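Local atomic coordinates of cellobiose 2-epimerase (Ruminococcus albus, PDB entry 3VW5), a protein that catalyses the reversible epimerisation of cellobiose to 4-O-beta-D-glucopyranosyl-D-mannose, acting on an unmodified sugar. Residues G46-S51 with T109-F114; Y87-V92 with D157-L162; G312-Y317 with E327-V332. The protein carries 2 engineered substitutions. One frame throughout, in Å; residues are numbered along the deposited sequence.

Overall arrangement
In this (alpha/alpha)6 barrel, contacts 1 and 3 illustrate two kinds of helix pairing: near-parallel helices 47-64 and 109-126 in contact 1, and consecutive antiparallel helices 303-318 and 323-340 in contact 3. Both are buried and lie on opposite sides of the chain's centre, their own centres about 28 Å apart. Contact 1 mixes aliphatic and aromatic packing with a water-linked polar pair, whereas contact 3 is apolar across its interface. Contact 2 joins two loops nearer the surface, by a salt bridge and an indole hydrogen bond. It touches contact 1, where V92 meets V47 and N111 and W160 meets I112.

Contact 1: G46-S51 with T109-F114; sequences GVILHS and TYNIAF
I48 reaches across to the ring of Y110, its CD1 lying near the ring plane at the CE2 edge, 3.3 Å from CE2. The two side chains cross at about a right angle on neighbouring helices of the (alpha/alpha)6 barrel. Helices 47-64 and 109-126 run nearly parallel here, 25° apart with axes approaching to 9.3 Å, as expected of successive helices in one ring of such a barrel. Further back along the isoleucine, CG1 packs against F114 CB at 4.3 Å.

N111 also packs against I48. Its CG stands anti to the backbone N (chi1 -172°), and beyond it the amide meets two residues: OD1 lies beside I48 CG1, while ND2 comes to 3.2 Å from V47 CG2. A water supplies the polar link that no direct hydrogen bond provides. It donates to N111 OD1 at 2.6 Å and is also hydrogen-bonded to S51 OG at 2.8 Å, so that the carboxamide oxygen, set among aliphatic carbons, has a polar partner. S51 otherwise meets the second helix through CB, which faces the F114 carbonyl.

Neighbours outside the two segments extend the contact: F114 and Y110 both meet H184 of helix 179-196, F114 also packs edge-to-face with Y373, and R52 makes a cation-pi contact with F114. Helix 67-84 lies against V47, H50 and S51.

At the start of the first helix, G46 occupies the N-cap position, and its carbonyl oxygen is gripped twice by H50. The backbone N and the ring ND1 reach G46 O from opposite faces of the carbonyl plane. The ring bond, 3.1 Å from ND1 to G46 O, is nearly straight at 166°, with the oxygen in the imidazole plane.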
ATOM      1  N   GLY A  46       2.904  14.582   4.442  1.00 44.24           N
ATOM      2  CA  GLY A  46       2.097  13.541   5.059  1.00 38.97           C
ATOM      3  C   GLY A  46       2.962  12.400   5.547  1.00 44.67           C
ATOM      4  O   GLY A  46       3.962  12.042   4.905  1.00 46.60           O
ATOM      5  N   VAL A  47       2.596  11.812   6.683  1.00 42.00           N
ATOM      6  CA  VAL A  47       3.450  10.777   7.247  1.00 39.29           C
ATOM      7  C   VAL A  47       3.284   9.427   6.542  1.00 37.14           C
ATOM      8  O   VAL A  47       4.251   8.669   6.415  1.00 39.32           O
ATOM      9  CB  VAL A  47       3.375  10.699   8.799  1.00 41.34           C
ATOM     10  CG1 VAL A  47       2.671  11.940   9.367  1.00 37.59           C
ATOM     11  CG2 VAL A  47       2.748   9.410   9.265  1.00 37.62           C
ATOM     12  N   ILE A  48       2.084   9.133   6.051  1.00 35.82           N
ATOM     13  CA  ILE A  48       1.913   7.957   5.194  1.00 37.44           C
ATOM     14  C   ILE A  48       2.812   8.029   3.946  1.00 36.77           C
ATOM     15  O   ILE A  48       3.343   7.019   3.488  1.00 40.40           O
ATOM     16  CB  ILE A  48       0.438   7.729   4.800  1.00 36.71           C
ATOM     17  CG1 ILE A  48      -0.079   6.446   5.448  1.00 45.48           C
ATOM     18  CG2 ILE A  48       0.293   7.586   3.308  1.00 38.73           C
ATOM     19  CD1 ILE A  48      -1.583   6.421   5.581  1.00 50.48           C
ATOM     20  N   LEU A  49       2.986   9.232   3.421  1.00 30.08           N
ATOM     21  CA  LEU A  49       3.846   9.462   2.281  1.00 33.81           C
ATOM     22  C   LEU A  49       5.292   9.132   2.639  1.00 40.51           C
ATOM     23  O   LEU A  49       5.985   8.454   1.883  1.00 39.42           O
ATOM     24  CB  LEU A  49       3.716  10.920   1.803  1.00 35.03           C
ATOM     25  CG  LEU A  49       4.736  11.471   0.803  1.00 34.58           C
ATOM     26  CD1 LEU A  49       4.783  10.630  -0.448  1.00 34.10           C
ATOM     27  CD2 LEU A  49       4.461  12.926   0.466  1.00 35.91           C
ATOM     28  N   HIS A  50       5.748   9.615   3.794  1.00 40.78           N
ATOM     29  CA  HIS A  50       7.106   9.348   4.230  1.00 35.62           C
ATOM     30  C   HIS A  50       7.342   7.893   4.589  1.00 38.13           C
ATOM     31  O   HIS A  50       8.409   7.346   4.310  1.00 42.66           O
ATOM     32  CB  HIS A  50       7.513  10.282   5.357  1.00 35.12           C
ATOM     33  CG  HIS A  50       7.887  11.644   4.873  1.00 46.37           C
ATOM     34  ND1 HIS A  50       6.950  12.558   4.440  1.00 43.34           N
ATOM     35  CD2 HIS A  50       9.096  12.228   4.697  1.00 46.33           C
ATOM     36  CE1 HIS A  50       7.567  13.657   4.044  1.00 41.05           C
ATOM     37  NE2 HIS A  50       8.869  13.483   4.188  1.00 38.39           N
ATOM     38  N   SER A  51       6.358   7.242   5.181  1.00 32.60           N
ATOM     39  CA  SER A  51       6.540   5.836   5.459  1.00 31.17           C
ATOM     40  C   SER A  51       6.664   5.056   4.165  1.00 32.27           C
ATOM     41  O   SER A  51       7.460   4.130   4.070  1.00 30.61           O
ATOM     42  CB  SER A  51       5.410   5.308   6.327  1.00 32.62           C
ATOM     43  OG  SER A  51       5.437   5.962   7.574  1.00 31.48           O
ATOM     44  N   THR A 109      -5.156   3.958  12.672  1.00 34.57           N
ATOM     45  CA  THR A 109      -4.664   2.596  12.603  1.00 34.23           C
ATOM     46  C   THR A 109      -3.935   2.301  11.287  1.00 35.91           C
ATOM     47  O   THR A 109      -2.861   1.700  11.261  1.00 34.62           O
ATOM     48  CB  THR A 109      -5.824   1.626  12.768  1.00 33.13           C
ATOM     49  OG1 THR A 109      -6.403   1.842  14.051  1.00 44.58           O
ATOM     50  CG2 THR A 109      -5.365   0.192  12.678  1.00 28.43           C
ATOM     51  N   TYR A 110      -4.542   2.725  10.193  1.00 39.38           N
ATOM     52  CA  TYR A 110      -4.013   2.493   8.857  1.00 36.85           C
ATOM     53  C   TYR A 110      -2.648   3.169   8.661  1.00 36.77           C
ATOM     54  O   TYR A 110      -1.716   2.578   8.101  1.00 36.96           O
ATOM     55  CB  TYR A 110      -5.055   3.018   7.881  1.00 41.45           C
ATOM     56  CG  TYR A 110      -4.675   3.027   6.446  1.00 41.95           C
ATOM     57  CD1 TYR A 110      -5.014   1.969   5.630  1.00 51.08           C
ATOM     58  CD2 TYR A 110      -4.022   4.120   5.883  1.00 47.94           C
ATOM     59  CE1 TYR A 110      -4.694   1.972   4.289  1.00 55.70           C
ATOM     60  CE2 TYR A 110      -3.686   4.139   4.539  1.00 54.02           C
ATOM     61  CZ  TYR A 110      -4.029   3.059   3.741  1.00 60.97           C
ATOM     62  OH  TYR A 110      -3.726   3.053   2.394  1.00 64.68           O
ATOM     63  N   ASN A 111      -2.537   4.404   9.138  1.00 36.18           N
ATOM     64  CA  ASN A 111      -1.299   5.165   9.055  1.00 31.34           C
ATOM     65  C   ASN A 111      -0.220   4.536   9.925  1.00 35.70           C
ATOM     66  O   ASN A 111       0.902   4.323   9.458  1.00 41.34           O
ATOM     67  CB  ASN A 111      -1.548   6.619   9.466  1.00 38.19           C
ATOM     68  CG  ASN A 111      -0.348   7.521   9.224  1.00 37.32           C
ATOM     69  OD1 ASN A 111       0.452   7.287   8.320  1.00 35.36           O
ATOM     70  ND2 ASN A 111      -0.228   8.567  10.035  1.00 31.23           N
ATOM     71  N   ILE A 112      -0.560   4.218  11.178  1.00 36.66           N
ATOM     72  CA  ILE A 112       0.385   3.547  12.085  1.00 31.90           C
ATOM     73  C   ILE A 112       0.880   2.189  11.570  1.00 33.14           C
ATOM     74  O   ILE A 112       2.049   1.836  11.760  1.00 37.03           O
ATOM     75  CB  ILE A 112      -0.189   3.343  13.494  1.00 31.40           C
ATOM     76  CG1 ILE A 112      -0.680   4.675  14.074  1.00 35.90           C
ATOM     77  CG2 ILE A 112       0.863   2.692  14.383  1.00 27.77           C
ATOM     78  CD1 ILE A 112      -1.791   4.538  15.112  1.00 28.56           C
ATOM     79  N   ALA A 113      -0.004   1.420  10.939  1.00 28.43           N
ATOM     80  CA  ALA A 113       0.393   0.142  10.376  1.00 30.03           C
ATOM     81  C   ALA A 113       1.505   0.370   9.352  1.00 35.39           C
ATOM     82  O   ALA A 113       2.456  -0.397   9.273  1.00 35.63           O
ATOM     83  CB  ALA A 113      -0.799  -0.561   9.728  1.00 27.98           C
ATOM     84  N   PHE A 114       1.379   1.432   8.567  1.00 34.56           N
ATOM     85  CA  PHE A 114       2.325   1.673   7.495  1.00 37.42           C
ATOM     86  C   PHE A 114       3.702   2.021   8.037  1.00 39.80           C
ATOM     87  O   PHE A 114       4.711   1.495   7.564  1.00 35.08           O
ATOM     88  CB  PHE A 114       1.833   2.767   6.557  1.00 37.47           C
ATOM     89  CG  PHE A 114       1.429   2.258   5.236  1.00 41.72           C
ATOM     90  CD1 PHE A 114       2.393   1.815   4.340  1.00 44.00           C
ATOM     91  CD2 PHE A 114       0.075   2.186   4.881  1.00 50.96           C
ATOM     92  CE1 PHE A 114       2.019   1.308   3.100  1.00 44.64           C
ATOM     93  CE2 PHE A 114      -0.319   1.690   3.640  1.00 46.52           C
ATOM     94  CZ  PHE A 114       0.658   1.246   2.747  1.00 51.22           C
TER
HETATM   95  O   HOH W   1       2.779   6.068   8.309  1.00 31.09           O

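Contact 2: Y87-V92 with D157-L162; sequences YEYGGV and DRQWRL
Y89 touches the second loop from its CB to its hydroxyl. CB lies 3.7 Å from R158 O and close to the indole of W160. With CG anti to the carbonyl carbon (chi1 -69°), R158 meets the ring at its CD2 side, and Q159 lies over one face. Y89 CD2 sits over one face of the guanidinium, 3.3 Å from R158 NE, with the two planes 71° apart. Over one face of the ring, Q159 CA lies nearest CD1. CE1, CZ and OH then follow the glutamine side chain in an off-centre CH-pi contact, with Y89 CZ 3.7 Å from Q159 CG.

The guanidinium takes its main charge partner from D86, through NE. E88 adds a second salt bridge, a long one, from OE1 to R158 NH2 at 3.4 Å, so two carboxylates probably hold the arginine beside the tyrosine ring.

The backbone of Y89 is used as well: W160 NE1 donates to Y89 O at 2.8 Å, with the oxygen in the indole plane. W160 ends the type I turn begun at D157; its CZ2 lies near G90 O, and G91 N approaches the ring edge.

K107 of strand 102-108 ties the two loops together, bonding G90 O and R158 O, while W160 and V92 pack inward on helices 109-126 and 129-145.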
ATOM      1  N   TYR A  87       5.656  10.123  20.841  1.00 48.17           N
ATOM      2  CA  TYR A  87       6.296   9.304  21.855  1.00 44.48           C
ATOM      3  C   TYR A  87       5.500   9.333  23.136  1.00 45.32           C
ATOM      4  O   TYR A  87       5.482   8.357  23.890  1.00 49.67           O
ATOM      5  CB  TYR A  87       7.738   9.757  22.087  1.00 43.59           C
ATOM      6  CG  TYR A  87       8.656   9.358  20.951  1.00 43.79           C
ATOM      7  CD1 TYR A  87       9.036   8.027  20.774  1.00 39.45           C
ATOM      8  CD2 TYR A  87       9.130  10.306  20.047  1.00 41.01           C
ATOM      9  CE1 TYR A  87       9.871   7.655  19.736  1.00 45.24           C
ATOM     10  CE2 TYR A  87       9.961   9.942  18.994  1.00 43.44           C
ATOM     11  CZ  TYR A  87      10.331   8.621  18.842  1.00 47.56           C
ATOM     12  OH  TYR A  87      11.161   8.260  17.797  1.00 48.19           O
ATOM     13  N   GLU A  88       4.815  10.450  23.352  1.00 43.18           N
ATOM     14  CA  GLU A  88       4.023  10.661  24.552  1.00 41.55           C
ATOM     15  C   GLU A  88       2.708   9.845  24.587  1.00 46.17           C
ATOM     16  O   GLU A  88       2.439   9.132  25.550  1.00 46.76           O
ATOM     17  CB  GLU A  88       3.762  12.152  24.725  1.00 43.59           C
ATOM     18  CG  GLU A  88       2.858  12.477  25.892  1.00 61.69           C
ATOM     19  CD  GLU A  88       2.601  13.971  26.032  1.00 72.18           C
ATOM     20  OE1 GLU A  88       3.203  14.754  25.241  1.00 67.73           O
ATOM     21  OE2 GLU A  88       1.795  14.359  26.929  1.00 65.52           O
ATOM     22  N   TYR A  89       1.898   9.922  23.536  1.00 45.07           N
ATOM     23  CA  TYR A  89       0.643   9.168  23.510  1.00 39.56           C
ATOM     24  C   TYR A  89       0.766   7.869  22.729  1.00 43.69           C
ATOM     25  O   TYR A  89      -0.041   6.965  22.905  1.00 47.87           O
ATOM     26  CB  TYR A  89      -0.504  10.000  22.925  1.00 38.66           C
ATOM     27  CG  TYR A  89      -0.974  11.163  23.789  1.00 43.42           C
ATOM     28  CD1 TYR A  89      -1.929  10.973  24.789  1.00 43.39           C
ATOM     29  CD2 TYR A  89      -0.478  12.452  23.595  1.00 42.32           C
ATOM     30  CE1 TYR A  89      -2.373  12.027  25.579  1.00 41.78           C
ATOM     31  CE2 TYR A  89      -0.908  13.509  24.382  1.00 47.40           C
ATOM     32  CZ  TYR A  89      -1.859  13.292  25.376  1.00 50.49           C
ATOM     33  OH  TYR A  89      -2.304  14.344  26.168  1.00 56.82           O
ATOM     34  N   GLY A  90       1.764   7.775  21.855  1.00 41.29           N
ATOM     35  CA  GLY A  90       1.878   6.624  20.970  1.00 42.64           C
ATOM     36  C   GLY A  90       1.459   6.871  19.521  1.00 40.41           C
ATOM     37  O   GLY A  90       0.865   7.890  19.193  1.00 40.88           O
ATOM     38  N   GLY A  91       1.771   5.928  18.645  1.00 35.46           N
ATOM     39  CA  GLY A  91       1.431   6.059  17.246  1.00 35.56           C
ATOM     40  C   GLY A  91       2.214   7.131  16.498  1.00 41.29           C
ATOM     41  O   GLY A  91       3.264   7.618  16.952  1.00 39.85           O
ATOM     42  N   VAL A  92       1.698   7.483  15.327  1.00 32.48           N
ATOM     43  CA  VAL A  92       2.295   8.506  14.494  1.00 40.94           C
ATOM     44  C   VAL A  92       1.218   9.510  14.101  1.00 40.13           C
ATOM     45  O   VAL A  92       0.044   9.158  14.034  1.00 38.84           O
ATOM     46  CB  VAL A  92       2.924   7.890  13.226  1.00 37.27           C
ATOM     47  CG1 VAL A  92       3.952   6.851  13.606  1.00 37.12           C
ATOM     48  CG2 VAL A  92       1.853   7.249  12.355  1.00 37.21           C
ATOM     49  N   ASP A 157      -8.382  10.995  17.684  1.00 37.80           N
ATOM     50  CA  ASP A 157      -7.566  12.189  17.851  1.00 40.32           C
ATOM     51  C   ASP A 157      -6.261  11.803  18.529  1.00 39.95           C
ATOM     52  O   ASP A 157      -6.078  10.644  18.912  1.00 38.75           O
ATOM     53  CB  ASP A 157      -8.302  13.319  18.594  1.00 38.04           C
ATOM     54  CG  ASP A 157      -8.614  12.992  20.054  1.00 45.66           C
ATOM     55  OD1 ASP A 157      -8.091  11.999  20.616  1.00 45.96           O
ATOM     56  OD2 ASP A 157      -9.396  13.761  20.648  1.00 48.88           O
ATOM     57  N   ARG A 158      -5.355  12.765  18.663  1.00 41.09           N
ATOM     58  CA  ARG A 158      -4.039  12.476  19.222  1.00 43.85           C
ATOM     59  C   ARG A 158      -4.122  11.653  20.504  1.00 39.52           C
ATOM     60  O   ARG A 158      -3.341  10.732  20.715  1.00 36.72           O
ATOM     61  CB  ARG A 158      -3.267  13.760  19.486  1.00 40.60           C
ATOM     62  CG  ARG A 158      -1.907  13.465  20.010  1.00 38.20           C
ATOM     63  CD  ARG A 158      -1.214  14.691  20.467  1.00 37.68           C
ATOM     64  NE  ARG A 158       0.114  14.311  20.928  1.00 49.40           N
ATOM     65  CZ  ARG A 158       0.902  15.082  21.664  1.00 49.15           C
ATOM     66  NH1 ARG A 158       0.493  16.290  22.038  1.00 45.32           N
ATOM     67  NH2 ARG A 158       2.095  14.637  22.024  1.00 47.34           N
ATOM     68  N   GLN A 159      -5.104  11.990  21.332  1.00 43.25           N
ATOM     69  CA  GLN A 159      -5.291  11.399  22.645  1.00 45.83           C
ATOM     70  C   GLN A 159      -6.138  10.115  22.604  1.00 46.97           C
ATOM     71  O   GLN A 159      -6.611   9.654  23.636  1.00 47.76           O
ATOM     72  CB  GLN A 159      -5.938  12.427  23.584  1.00 47.10           C
ATOM     73  CG  GLN A 159      -5.167  13.749  23.680  1.00 60.74           C
ATOM     74  CD  GLN A 159      -5.919  14.960  23.089  1.00 72.89           C
ATOM     75  OE1 GLN A 159      -6.738  15.598  23.771  1.00 80.31           O
ATOM     76  NE2 GLN A 159      -5.631  15.284  21.822  1.00 62.81           N
ATOM     77  N   TRP A 160      -6.331   9.537  21.423  1.00 44.94           N
ATOM     78  CA  TRP A 160      -7.025   8.240  21.295  1.00 42.19           C
ATOM     79  C   TRP A 160      -8.523   8.265  21.613  1.00 45.78           C
ATOM     80  O   TRP A 160      -9.112   7.222  21.899  1.00 47.52           O
ATOM     81  CB  TRP A 160      -6.370   7.153  22.141  1.00 33.82           C
ATOM     82  CG  TRP A 160      -4.915   6.878  21.851  1.00 46.58           C
ATOM     83  CD1 TRP A 160      -3.864   7.096  22.697  1.00 43.10           C
ATOM     84  CD2 TRP A 160      -4.347   6.322  20.652  1.00 44.72           C
ATOM     85  NE1 TRP A 160      -2.682   6.715  22.104  1.00 43.43           N
ATOM     86  CE2 TRP A 160      -2.947   6.238  20.853  1.00 39.68           C
ATOM     87  CE3 TRP A 160      -4.885   5.894  19.432  1.00 39.65           C
ATOM     88  CZ2 TRP A 160      -2.081   5.733  19.885  1.00 41.86           C
ATOM     89  CZ3 TRP A 160      -4.029   5.400  18.471  1.00 37.41           C
ATOM     90  CH2 TRP A 160      -2.639   5.319  18.700  1.00 42.87           C
ATOM     91  N   ARG A 161      -9.139   9.443  21.573  1.00 43.42           N
ATOM     92  CA  ARG A 161     -10.589   9.526  21.652  1.00 42.34           C
ATOM     93  C   ARG A 161     -11.168   9.369  20.248  1.00 45.88           C
ATOM     94  O   ARG A 161     -10.690   9.985  19.289  1.00 47.70           O
ATOM     95  CB  ARG A 161     -11.029  10.851  22.278  1.00 42.71           C
ATOM     96  CG  ARG A 161     -10.443  11.076  23.670  1.00 52.78           C
ATOM     97  CD  ARG A 161     -10.678  12.501  24.178  1.00 57.72           C
ATOM     98  NE  ARG A 161      -9.975  13.501  23.381  1.00 58.65           N
ATOM     99  CZ  ARG A 161      -9.757  14.751  23.777  1.00 60.84           C
ATOM    100  NH1 ARG A 161     -10.188  15.154  24.967  1.00 62.62           N
ATOM    101  NH2 ARG A 161      -9.109  15.598  22.983  1.00 55.69           N
ATOM    102  N   LEU A 162     -12.202   8.547  20.132  1.00 47.31           N
ATOM    103  CA  LEU A 162     -12.801   8.226  18.837  1.00 51.23           C
ATOM    104  C   LEU A 162     -13.333   9.431  18.028  1.00 49.52           C
ATOM    105  O   LEU A 162     -13.996  10.313  18.580  1.00 48.88           O
ATOM    106  CB  LEU A 162     -13.911   7.196  19.027  1.00 45.06           C
ATOM    107  CG  LEU A 162     -14.311   6.577  17.698  1.00 55.19           C
ATOM    108  CD1 LEU A 162     -13.774   5.160  17.602  1.00 55.49           C
ATOM    109  CD2 LEU A 162     -15.830   6.617  17.509  1.00 63.50           C
TER

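Contact 3: G312-Y317 with E327-V332; sequences GFINAY and ESAKSV
This is an antiparallel helix-helix contact within a helical hairpin, the unit from which an (alpha/alpha)6 barrel is built. Helices 303-318 and 323-340 follow one another in the chain, and their facing segments run at 165° with axes 8.6 Å apart.

F313 carries the contact. Its CG is anti to the carbonyl carbon (chi1 -78°), and the ring comes to rest beneath S328, whose CB sits over one face, offset toward the rim, in a CH-pi contact 4.0 Å from the ring centroid. V332 CG2 approaches the same ring at its edge, 4.3 Å from CE2. The base of F313 meets A329, with the two CB atoms 4.2 Å apart, at the point where the backbones come closest.

Helix 261-281 and strand 283-284 border the apolar patch: Q279 touches F313, and L283 lies against S328 and V332. S328 presents only its carbon to the phenyl ring, while its OG has Q279 OE1 and K324 O as hydrogen-bond partners, which must share its single proton.

I314 widens the interface by a single touch, its CG1 lying 3.8 Å from A329 CB, so that this methyl group touches both F313 CB and I314 CG1.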
ATOM      1  N   GLY A 312      -0.674  -9.157  -8.576  1.00 36.32           N
ATOM      2  CA  GLY A 312      -1.688 -10.127  -8.203  1.00 33.59           C
ATOM      3  C   GLY A 312      -1.929 -11.188  -9.258  1.00 36.45           C
ATOM      4  O   GLY A 312      -2.165 -12.349  -8.944  1.00 37.88           O
ATOM      5  N   PHE A 313      -1.879 -10.782 -10.519  1.00 39.38           N
ATOM      6  CA  PHE A 313      -2.036 -11.708 -11.630  1.00 40.66           C
ATOM      7  C   PHE A 313      -0.844 -12.669 -11.778  1.00 41.64           C
ATOM      8  O   PHE A 313      -1.023 -13.851 -12.102  1.00 42.07           O
ATOM      9  CB  PHE A 313      -2.250 -10.933 -12.930  1.00 38.87           C
ATOM     10  CG  PHE A 313      -3.641 -10.399 -13.097  1.00 38.76           C
ATOM     11  CD1 PHE A 313      -4.725 -11.035 -12.492  1.00 37.07           C
ATOM     12  CD2 PHE A 313      -3.872  -9.258 -13.869  1.00 38.56           C
ATOM     13  CE1 PHE A 313      -6.013 -10.549 -12.648  1.00 32.32           C
ATOM     14  CE2 PHE A 313      -5.154  -8.764 -14.030  1.00 39.12           C
ATOM     15  CZ  PHE A 313      -6.229  -9.416 -13.417  1.00 42.05           C
ATOM     16  N   ILE A 314       0.366 -12.148 -11.569  1.00 39.97           N
ATOM     17  CA  ILE A 314       1.569 -12.965 -11.630  1.00 42.53           C
ATOM     18  C   ILE A 314       1.539 -13.982 -10.495  1.00 43.52           C
ATOM     19  O   ILE A 314       1.786 -15.173 -10.704  1.00 46.47           O
ATOM     20  CB  ILE A 314       2.843 -12.101 -11.563  1.00 44.13           C
ATOM     21  CG1 ILE A 314       2.987 -11.308 -12.870  1.00 43.31           C
ATOM     22  CG2 ILE A 314       4.076 -12.963 -11.279  1.00 34.23           C
ATOM     23  CD1 ILE A 314       4.190 -10.404 -12.915  1.00 38.12           C
ATOM     24  N   ASN A 315       1.208 -13.495  -9.304  1.00 38.92           N
ATOM     25  CA  ASN A 315       1.000 -14.336  -8.139  1.00 40.58           C
ATOM     26  C   ASN A 315      -0.038 -15.432  -8.385  1.00 45.73           C
ATOM     27  O   ASN A 315       0.140 -16.579  -7.955  1.00 46.89           O
ATOM     28  CB  ASN A 315       0.580 -13.482  -6.946  1.00 41.16           C
ATOM     29  CG  ASN A 315       0.518 -14.274  -5.664  1.00 41.82           C
ATOM     30  OD1 ASN A 315       1.548 -14.554  -5.049  1.00 43.31           O
ATOM     31  ND2 ASN A 315      -0.689 -14.641  -5.251  1.00 40.85           N
ATOM     32  N   ALA A 316      -1.123 -15.078  -9.074  1.00 42.32           N
ATOM     33  CA  ALA A 316      -2.176 -16.044  -9.369  1.00 42.73           C
ATOM     34  C   ALA A 316      -1.648 -17.123 -10.314  1.00 48.84           C
ATOM     35  O   ALA A 316      -1.975 -18.307 -10.159  1.00 51.31           O
ATOM     36  CB  ALA A 316      -3.407 -15.363  -9.948  1.00 38.56           C
ATOM     37  N   TYR A 317      -0.823 -16.719 -11.280  1.00 46.42           N
ATOM     38  CA  TYR A 317      -0.151 -17.681 -12.141  1.00 48.90           C
ATOM     39  C   TYR A 317       0.707 -18.610 -11.275  1.00 51.47           C
ATOM     40  O   TYR A 317       0.559 -19.834 -11.317  1.00 49.70           O
ATOM     41  CB  TYR A 317       0.711 -16.976 -13.194  1.00 51.50           C
ATOM     42  CG  TYR A 317       1.604 -17.928 -13.959  1.00 55.97           C
ATOM     43  CD1 TYR A 317       1.072 -18.781 -14.925  1.00 59.80           C
ATOM     44  CD2 TYR A 317       2.973 -17.993 -13.704  1.00 54.41           C
ATOM     45  CE1 TYR A 317       1.878 -19.669 -15.622  1.00 61.08           C
ATOM     46  CE2 TYR A 317       3.794 -18.879 -14.396  1.00 55.61           C
ATOM     47  CZ  TYR A 317       3.243 -19.715 -15.357  1.00 63.83           C
ATOM     48  OH  TYR A 317       4.042 -20.605 -16.058  1.00 59.21           O
ATOM     49  N   GLU A 327      -0.750 -13.510 -19.261  1.00 53.36           N
ATOM     50  CA  GLU A 327      -1.158 -12.619 -20.337  1.00 52.21           C
ATOM     51  C   GLU A 327      -1.831 -11.365 -19.791  1.00 49.36           C
ATOM     52  O   GLU A 327      -1.529 -10.251 -20.226  1.00 51.14           O
ATOM     53  CB  GLU A 327      -2.074 -13.335 -21.333  1.00 61.30           C
ATOM     54  CG  GLU A 327      -1.329 -13.933 -22.536  1.00 73.09           C
ATOM     55  CD  GLU A 327      -1.343 -15.463 -22.557  1.00 81.13           C
ATOM     56  OE1 GLU A 327      -0.244 -16.059 -22.398  1.00 82.21           O
ATOM     57  OE2 GLU A 327      -2.441 -16.066 -22.745  1.00 71.88           O
ATOM     58  N   SER A 328      -2.723 -11.533 -18.820  1.00 48.37           N
ATOM     59  CA  SER A 328      -3.367 -10.376 -18.200  1.00 45.66           C
ATOM     60  C   SER A 328      -2.330  -9.420 -17.601  1.00 47.71           C
ATOM     61  O   SER A 328      -2.401  -8.206 -17.806  1.00 43.36           O
ATOM     62  CB  SER A 328      -4.356 -10.817 -17.126  1.00 40.94           C
ATOM     63  OG  SER A 328      -5.416 -11.553 -17.696  1.00 42.48           O
ATOM     64  N   ALA A 329      -1.371  -9.979 -16.864  1.00 45.20           N
ATOM     65  CA  ALA A 329      -0.267  -9.198 -16.319  1.00 41.64           C
ATOM     66  C   ALA A 329       0.372  -8.351 -17.412  1.00 45.92           C
ATOM     67  O   ALA A 329       0.503  -7.129 -17.259  1.00 44.94           O
ATOM     68  CB  ALA A 329       0.772 -10.110 -15.688  1.00 41.54           C
ATOM     69  N   LYS A 330       0.747  -8.999 -18.519  1.00 46.46           N
ATOM     70  CA  LYS A 330       1.397  -8.306 -19.638  1.00 48.73           C
ATOM     71  C   LYS A 330       0.494  -7.197 -20.169  1.00 47.81           C
ATOM     72  O   LYS A 330       0.937  -6.086 -20.470  1.00 45.77           O
ATOM     73  CB  LYS A 330       1.729  -9.274 -20.781  1.00 48.02           C
ATOM     74  CG  LYS A 330       2.948  -8.856 -21.600  1.00 49.75           C
ATOM     75  CD  LYS A 330       2.939  -9.434 -23.015  1.00 60.60           C
ATOM     76  CE  LYS A 330       4.265  -9.183 -23.757  1.00 74.97           C
ATOM     77  NZ  LYS A 330       4.409  -7.796 -24.342  1.00 70.85           N
ATOM     78  N   SER A 331      -0.783  -7.524 -20.286  1.00 45.13           N
ATOM     79  CA  SER A 331      -1.758  -6.609 -20.817  1.00 41.86           C
ATOM     80  C   SER A 331      -1.794  -5.345 -19.955  1.00 46.26           C
ATOM     81  O   SER A 331      -1.698  -4.225 -20.469  1.00 43.56           O
ATOM     82  CB  SER A 331      -3.115  -7.310 -20.857  1.00 42.89           C
ATOM     83  OG  SER A 331      -4.076  -6.537 -21.543  1.00 53.11           O
ATOM     84  N   VAL A 332      -1.907  -5.522 -18.643  1.00 42.73           N
ATOM     85  CA  VAL A 332      -1.972  -4.377 -17.748  1.00 43.36           C
ATOM     86  C   VAL A 332      -0.683  -3.572 -17.833  1.00 40.48           C
ATOM     87  O   VAL A 332      -0.698  -2.343 -17.911  1.00 38.75           O
ATOM     88  CB  VAL A 332      -2.229  -4.803 -16.296  1.00 39.70           C
ATOM     89  CG1 VAL A 332      -2.101  -3.613 -15.361  1.00 35.09           C
ATOM     90  CG2 VAL A 332      -3.596  -5.423 -16.186  1.00 35.13           C
TER